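Local coordinates for protein pectate lyase (PDB 3VMV) that probably cleaves pectate (polygalacturonate) as a secreted polysaccharide lyase of family 1, built as a right-handed parallel beta-helix, at residues Ser26-Gln32 with Asn60-Ile66; Pro47-Asn53 with Asn80-Val86. All coordinates share one frame. Residues are numbered along the deposited sequence.

Interaction 1 (Ser26-Gln32 with Asn60-Ile66); sequences STGAQIQ and NSPQSLI
Ser26 opens the segment at phi/psi -130/8, its N donating to Gln30 OE1 (2.9 Å), so the Gln30 side chain folds back over the start of the helix. Thr27, at phi/psi -140/159 with chi1 p, is the N-cap: its OG1 accepts from Gln30 N at 3.1 Å, and its CB lies 3.7 Å from Asn60 CG. From Gly28 on the chain is helical, with Ile31 N bonded to Thr27 O and Gln32 N to Gly28 O. Asn60 (chi1 p) meets this first turn twice: Gly28 N donates to Asn60 OD1 (3.0 Å, nearly straight) and Ala29 N to Asn60 O (2.9 Å). OD1 also accepts from Thr57 N, and ND2 donates to Thr55 O. Amides at a helix start lack partners within the helix, and here a loop residue supplies them. Gly28 CA sits 4.0 Å from Ser61 CA and 3.1 Å from Ser61 OG, which bonds to Thr57 O; a CB at Gly28 would clash with that hydroxyl. Ala29 CA rests on Pro62 CD at 3.7 Å. Ile31, rotamer mt, brings CG2 to 3.8 Å from Ile66 CG2. Gln32 (chi1 t, chi2 p) packs CB against Pro62 CG at 3.9 Å; its OE1 accepts from Asp67 N and from a water at 2.9 Å, which also donates to Leu65 O, 2.9 Å away. The irregular 60-66 loop thus wraps one side of the N-terminal turn of helix 28-40, the helix capping the beta-helix, while Ile31 and Ile66 both reach Ile56 of strand 55-57.

Interaction 2 (Pro47-Asn53 with Asn80-Val86); sequences PLTIYVN and NISIIGV
Tyr51 lays its ring along Ile84, CE1 3.8 Å from Ile84 CB, while its own CB touches Val86 CG2 at 3.7 Å; chi1 m and chi2 -67° set this overlap. Beneath it, strands 48-52 and 80-85 run parallel in exact register, Leu48 beside Ile81 through Val52 beside Gly85, with CA-CA spacings of 4.6 to 5.0 Å, axes 4.5 Å apart and a crossing of -21°. Six hydrogen bonds alternate in direction: Leu48 N to Asn80 O (3.0 Å), Ser82 N to Leu48 O (3.0 Å), Ile50 N to Ser82 O (2.8 Å), Ile84 N to Ile50 O (2.9 Å), Val52 N to Ile84 O (2.8 Å) and Val86 N to Val52 O (2.9 Å). Asn80 enters with positive phi (65/62). Thr49, Tyr51, Ser82 and Ile84 share one face; Leu48, Ile50, Val52, Ile81 and Ile83 share the other, where Val52 CG2 meets Ile83 CG2 at 3.8 Å. Strands of successive coils stacked in parallel register are the hallmark of the parallel beta-helix; here Leu48/Ile81, Thr49/Ser82 and Ile50/Ile83 align like with like. Strand 21-25 pairs with the far edge of 48-52, and strand 105-108 continues the sheet beyond 78-85. Helix 28-40 packs on the Leu48-Ile50-Val52 face through Arg38, Leu34 and Ile31; on the opposite face, Ser82 OG bonds to Gly17 N, and Asn326 lies against Tyr51 and Ile84.

In the fold
Both contacts lie at the N-terminal end of the beta-helix, their centres 14 Å apart, and helix 28-40 ties them together: Ile31 packs on Ile66 in interaction 1 and meets Val52 and Ile50 of interaction 2, with Ile31 CD1 4.1 Å from Val52 CG2. Ser26 and Asn53 also touch. Interaction 2 is the more buried, with regular backbone pairing between successive coils and aliphatic side chains stacked in register. Interaction 1 is more peripheral: a loop supplies side-chain and backbone acceptors to a helix start, with a water filling in beside Gln32. The first joins cap to coil, the second coil to coil, and their segments alternate along the chain.

Interaction 1 (Ser26-Gln32 with Asn60-Ile66)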
loop_
_atom_site.group_PDB
_atom_site.type_symbol
_atom_site.label_atom_id
_atom_site.label_comp_id
_atom_site.label_asym_id
_atom_site.label_seq_id
_atom_site.Cartn_x
_atom_site.Cartn_y
_atom_site.Cartn_z
ATOM N N SER A 26 -18.891 -3.419 13.555
ATOM C CA SER A 26 -19.559 -3.331 12.267
ATOM C C SER A 26 -19.879 -1.900 11.892
ATOM O O SER A 26 -20.555 -1.667 10.906
ATOM C CB SER A 26 -20.837 -4.174 12.249
ATOM O OG SER A 26 -21.638 -3.855 13.373
ATOM N N THR A 27 -19.386 -0.940 12.669
ATOM C CA THR A 27 -19.538 0.478 12.280
ATOM C C THR A 27 -18.247 1.217 12.603
ATOM O O THR A 27 -17.440 0.769 13.442
ATOM C CB THR A 27 -20.678 1.188 13.064
ATOM O OG1 THR A 27 -20.307 1.269 14.456
ATOM C CG2 THR A 27 -22.036 0.448 12.892
ATOM N N GLY A 28 -18.036 2.360 11.951
ATOM C CA GLY A 28 -16.850 3.145 12.230
ATOM C C GLY A 28 -16.865 3.675 13.651
ATOM O O GLY A 28 -15.808 3.804 14.276
ATOM N N ALA A 29 -18.052 3.976 14.158
ATOM C CA ALA A 29 -18.163 4.408 15.554
ATOM C C ALA A 29 -17.618 3.349 16.509
ATOM O O ALA A 29 -16.869 3.677 17.425
ATOM C CB ALA A 29 -19.580 4.811 15.891
ATOM N N GLN A 30 -17.928 2.074 16.268
ATOM C CA GLN A 30 -17.382 1.036 17.142
ATOM C C GLN A 30 -15.877 0.962 17.009
ATOM O O GLN A 30 -15.171 0.883 17.998
ATOM C CB GLN A 30 -17.985 -0.331 16.832
ATOM C CG GLN A 30 -19.406 -0.471 17.318
ATOM C CD GLN A 30 -19.895 -1.889 17.193
ATOM O OE1 GLN A 30 -19.777 -2.470 16.135
ATOM N NE2 GLN A 30 -20.452 -2.447 18.264
ATOM N N ILE A 31 -15.372 0.988 15.775
ATOM C CA ILE A 31 -13.932 0.926 15.592
ATOM C C ILE A 31 -13.233 2.108 16.261
ATOM O O ILE A 31 -12.253 1.930 16.993
ATOM C CB ILE A 31 -13.540 0.910 14.085
ATOM C CG1 ILE A 31 -14.122 -0.347 13.426
ATOM C CG2 ILE A 31 -12.048 0.878 13.939
ATOM C CD1 ILE A 31 -13.877 -0.387 11.912
ATOM N N GLN A 32 -13.721 3.317 15.994
ATOM C CA GLN A 32 -13.057 4.505 16.553
ATOM C C GLN A 32 -13.108 4.499 18.096
ATOM O O GLN A 32 -12.123 4.852 18.772
ATOM C CB GLN A 32 -13.674 5.794 15.990
ATOM C CG GLN A 32 -12.792 7.036 16.233
ATOM C CD GLN A 32 -11.501 6.898 15.457
ATOM O OE1 GLN A 32 -11.533 6.901 14.237
ATOM N NE2 GLN A 32 -10.373 6.775 16.153
ATOM N N ASN A 60 -21.797 5.933 9.341
ATOM C CA ASN A 60 -21.732 5.252 10.644
ATOM C C ASN A 60 -20.414 5.454 11.406
ATOM O O ASN A 60 -20.145 4.748 12.377
ATOM C CB ASN A 60 -22.146 3.751 10.568
ATOM C CG ASN A 60 -21.154 2.878 9.772
ATOM O OD1 ASN A 60 -19.939 3.130 9.722
ATOM N ND2 ASN A 60 -21.702 1.777 9.201
ATOM N N SER A 61 -19.634 6.446 10.968
ATOM C CA SER A 61 -18.326 6.788 11.568
ATOM C C SER A 61 -18.347 8.228 12.043
ATOM O O SER A 61 -18.991 9.081 11.418
ATOM C CB SER A 61 -17.198 6.640 10.537
ATOM O OG SER A 61 -17.203 5.293 10.058
ATOM N N PRO A 62 -17.655 8.494 13.140
ATOM C CA PRO A 62 -17.736 9.823 13.764
ATOM C C PRO A 62 -16.758 10.848 13.178
ATOM O O PRO A 62 -16.955 12.041 13.435
ATOM C CB PRO A 62 -17.374 9.541 15.220
ATOM C CG PRO A 62 -16.414 8.360 15.124
ATOM C CD PRO A 62 -16.950 7.510 13.993
ATOM N N GLN A 63 -15.722 10.407 12.472
ATOM C CA GLN A 63 -14.799 11.300 11.754
ATOM C C GLN A 63 -14.814 10.903 10.289
ATOM O O GLN A 63 -15.367 9.858 9.940
ATOM C CB GLN A 63 -13.360 11.150 12.281
ATOM C CG GLN A 63 -13.254 11.536 13.750
ATOM C CD GLN A 63 -11.893 11.221 14.335
ATOM O OE1 GLN A 63 -10.860 11.574 13.770
ATOM N NE2 GLN A 63 -11.893 10.540 15.465
ATOM N N SER A 64 -14.186 11.709 9.439
ATOM C CA SER A 64 -14.221 11.443 7.993
ATOM C C SER A 64 -13.242 10.350 7.549
ATOM O O SER A 64 -13.159 10.033 6.366
ATOM C CB SER A 64 -13.911 12.720 7.200
ATOM O OG SER A 64 -14.945 13.668 7.385
ATOM N N LEU A 65 -12.504 9.792 8.502
ATOM C CA LEU A 65 -11.612 8.647 8.274
ATOM C C LEU A 65 -11.543 7.871 9.575
ATOM O O LEU A 65 -12.023 8.359 10.589
ATOM C CB LEU A 65 -10.220 9.107 7.818
ATOM C CG LEU A 65 -9.485 10.187 8.604
ATOM C CD1 LEU A 65 -8.934 9.637 9.927
ATOM C CD2 LEU A 65 -8.349 10.749 7.767
ATOM N N ILE A 66 -11.020 6.645 9.526
ATOM C CA ILE A 66 -10.813 5.836 10.722
ATOM C C ILE A 66 -9.403 6.149 11.188
ATOM O O ILE A 66 -8.425 5.847 10.498
ATOM C CB ILE A 66 -10.956 4.336 10.373
ATOM C CG1 ILE A 66 -12.375 4.052 9.851
ATOM C CG2 ILE A 66 -10.645 3.482 11.610
ATOM C CD1 ILE A 66 -13.492 4.373 10.844
HETATM O O HOH W 1 -13.892 7.649 12.709
#

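Interaction 2 (Pro47-Asn53 with Asn80-Val86)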
loop_
_atom_site.group_PDB
_atom_site.type_symbol
_atom_site.label_atom_id
_atom_site.label_comp_id
_atom_site.label_asym_id
_atom_site.label_seq_id
_atom_site.Cartn_x
_atom_site.Cartn_y
_atom_site.Cartn_z
ATOM N N PRO A 47 -2.362 -5.405 23.159
ATOM C CA PRO A 47 -2.742 -5.756 21.767
ATOM C C PRO A 47 -4.253 -5.919 21.605
ATOM O O PRO A 47 -4.927 -6.481 22.492
ATOM C CB PRO A 47 -2.021 -7.094 21.520
ATOM C CG PRO A 47 -0.820 -7.039 22.425
ATOM C CD PRO A 47 -1.242 -6.219 23.663
ATOM N N LEU A 48 -4.763 -5.430 20.467
ATOM C CA LEU A 48 -6.185 -5.414 20.188
ATOM C C LEU A 48 -6.399 -5.862 18.748
ATOM O O LEU A 48 -5.830 -5.300 17.833
ATOM C CB LEU A 48 -6.735 -3.987 20.369
ATOM C CG LEU A 48 -8.229 -3.798 20.027
ATOM C CD1 LEU A 48 -9.161 -4.658 20.875
ATOM C CD2 LEU A 48 -8.630 -2.304 20.113
ATOM N N THR A 49 -7.196 -6.899 18.566
ATOM C CA THR A 49 -7.637 -7.304 17.241
ATOM C C THR A 49 -9.090 -6.896 17.107
ATOM O O THR A 49 -9.919 -7.219 17.973
ATOM C CB THR A 49 -7.506 -8.834 17.075
ATOM O OG1 THR A 49 -6.112 -9.164 17.086
ATOM C CG2 THR A 49 -8.117 -9.302 15.760
ATOM N N ILE A 50 -9.392 -6.134 16.054
ATOM C CA ILE A 50 -10.750 -5.746 15.738
ATOM C C ILE A 50 -11.169 -6.491 14.467
ATOM O O ILE A 50 -10.622 -6.213 13.376
ATOM C CB ILE A 50 -10.821 -4.233 15.462
ATOM C CG1 ILE A 50 -10.271 -3.478 16.672
ATOM C CG2 ILE A 50 -12.262 -3.861 15.158
ATOM C CD1 ILE A 50 -10.232 -1.945 16.489
ATOM N N TYR A 51 -12.069 -7.460 14.619
ATOM C CA TYR A 51 -12.678 -8.128 13.462
ATOM C C TYR A 51 -13.815 -7.287 12.932
ATOM O O TYR A 51 -14.745 -6.942 13.675
ATOM C CB TYR A 51 -13.183 -9.516 13.834
ATOM C CG TYR A 51 -12.074 -10.504 14.000
ATOM C CD1 TYR A 51 -11.311 -10.889 12.884
ATOM C CD2 TYR A 51 -11.750 -11.036 15.260
ATOM C CE1 TYR A 51 -10.264 -11.795 13.021
ATOM C CE2 TYR A 51 -10.668 -11.951 15.396
ATOM C CZ TYR A 51 -9.936 -12.301 14.273
ATOM O OH TYR A 51 -8.859 -13.193 14.367
ATOM N N VAL A 52 -13.780 -6.994 11.641
ATOM C CA VAL A 52 -14.774 -6.120 11.039
ATOM C C VAL A 52 -15.773 -6.998 10.280
ATOM O O VAL A 52 -15.417 -7.707 9.297
ATOM C CB VAL A 52 -14.119 -5.109 10.092
ATOM C CG1 VAL A 52 -15.167 -4.189 9.499
ATOM C CG2 VAL A 52 -13.063 -4.274 10.845
ATOM N N ASN A 53 -17.008 -6.980 10.773
ATOM C CA ASN A 53 -18.069 -7.820 10.219
ATOM C C ASN A 53 -19.299 -7.029 9.778
ATOM O O ASN A 53 -20.427 -7.524 9.816
ATOM C CB ASN A 53 -18.444 -8.968 11.182
ATOM C CG ASN A 53 -18.968 -8.489 12.540
ATOM O OD1 ASN A 53 -19.117 -7.293 12.784
ATOM N ND2 ASN A 53 -19.287 -9.448 13.427
ATOM N N ASN A 80 0.244 -1.980 18.308
ATOM C CA ASN A 80 -0.250 -3.339 18.522
ATOM C C ASN A 80 -1.749 -3.512 18.213
ATOM O O ASN A 80 -2.554 -3.875 19.085
ATOM C CB ASN A 80 0.050 -3.812 19.959
ATOM C CG ASN A 80 1.510 -3.615 20.351
ATOM O OD1 ASN A 80 2.424 -3.677 19.531
ATOM N ND2 ASN A 80 1.723 -3.361 21.650
ATOM N N ILE A 81 -2.090 -3.275 16.946
ATOM C CA ILE A 81 -3.469 -3.421 16.497
ATOM C C ILE A 81 -3.532 -4.272 15.257
ATOM O O ILE A 81 -2.690 -4.109 14.368
ATOM C CB ILE A 81 -4.021 -2.045 16.153
ATOM C CG1 ILE A 81 -4.141 -1.216 17.427
ATOM C CG2 ILE A 81 -5.387 -2.168 15.455
ATOM C CD1 ILE A 81 -4.625 0.204 17.171
ATOM N N SER A 82 -4.523 -5.150 15.159
ATOM C CA SER A 82 -4.915 -5.718 13.871
ATOM C C SER A 82 -6.366 -5.358 13.584
ATOM O O SER A 82 -7.205 -5.411 14.503
ATOM C CB SER A 82 -4.820 -7.244 13.890
ATOM O OG SER A 82 -3.510 -7.699 14.119
ATOM N N ILE A 83 -6.641 -4.948 12.352
ATOM C CA ILE A 83 -8.005 -4.777 11.841
ATOM C C ILE A 83 -8.156 -5.824 10.753
ATOM O O ILE A 83 -7.425 -5.782 9.757
ATOM C CB ILE A 83 -8.168 -3.349 11.265
ATOM C CG1 ILE A 83 -8.032 -2.357 12.427
ATOM C CG2 ILE A 83 -9.484 -3.202 10.495
ATOM C CD1 ILE A 83 -7.998 -0.898 12.008
ATOM N N ILE A 84 -9.045 -6.790 10.984
ATOM C CA ILE A 84 -9.162 -7.954 10.096
ATOM C C ILE A 84 -10.610 -8.142 9.705
ATOM O O ILE A 84 -11.489 -8.252 10.573
ATOM C CB ILE A 84 -8.638 -9.187 10.807
ATOM C CG1 ILE A 84 -7.250 -8.917 11.384
ATOM C CG2 ILE A 84 -8.688 -10.397 9.867
ATOM C CD1 ILE A 84 -6.689 -10.138 12.185
ATOM N N GLY A 85 -10.879 -8.200 8.399
ATOM C CA GLY A 85 -12.219 -8.482 7.949
ATOM C C GLY A 85 -12.645 -9.916 8.246
ATOM O O GLY A 85 -11.822 -10.831 8.265
ATOM N N VAL A 86 -13.932 -10.100 8.483
ATOM C CA VAL A 86 -14.535 -11.420 8.614
ATOM C C VAL A 86 -15.096 -11.875 7.260
ATOM O O VAL A 86 -15.999 -11.244 6.722
ATOM C CB VAL A 86 -15.656 -11.375 9.681
ATOM C CG1 VAL A 86 -16.337 -12.760 9.836
ATOM C CG2 VAL A 86 -15.055 -10.947 10.989
#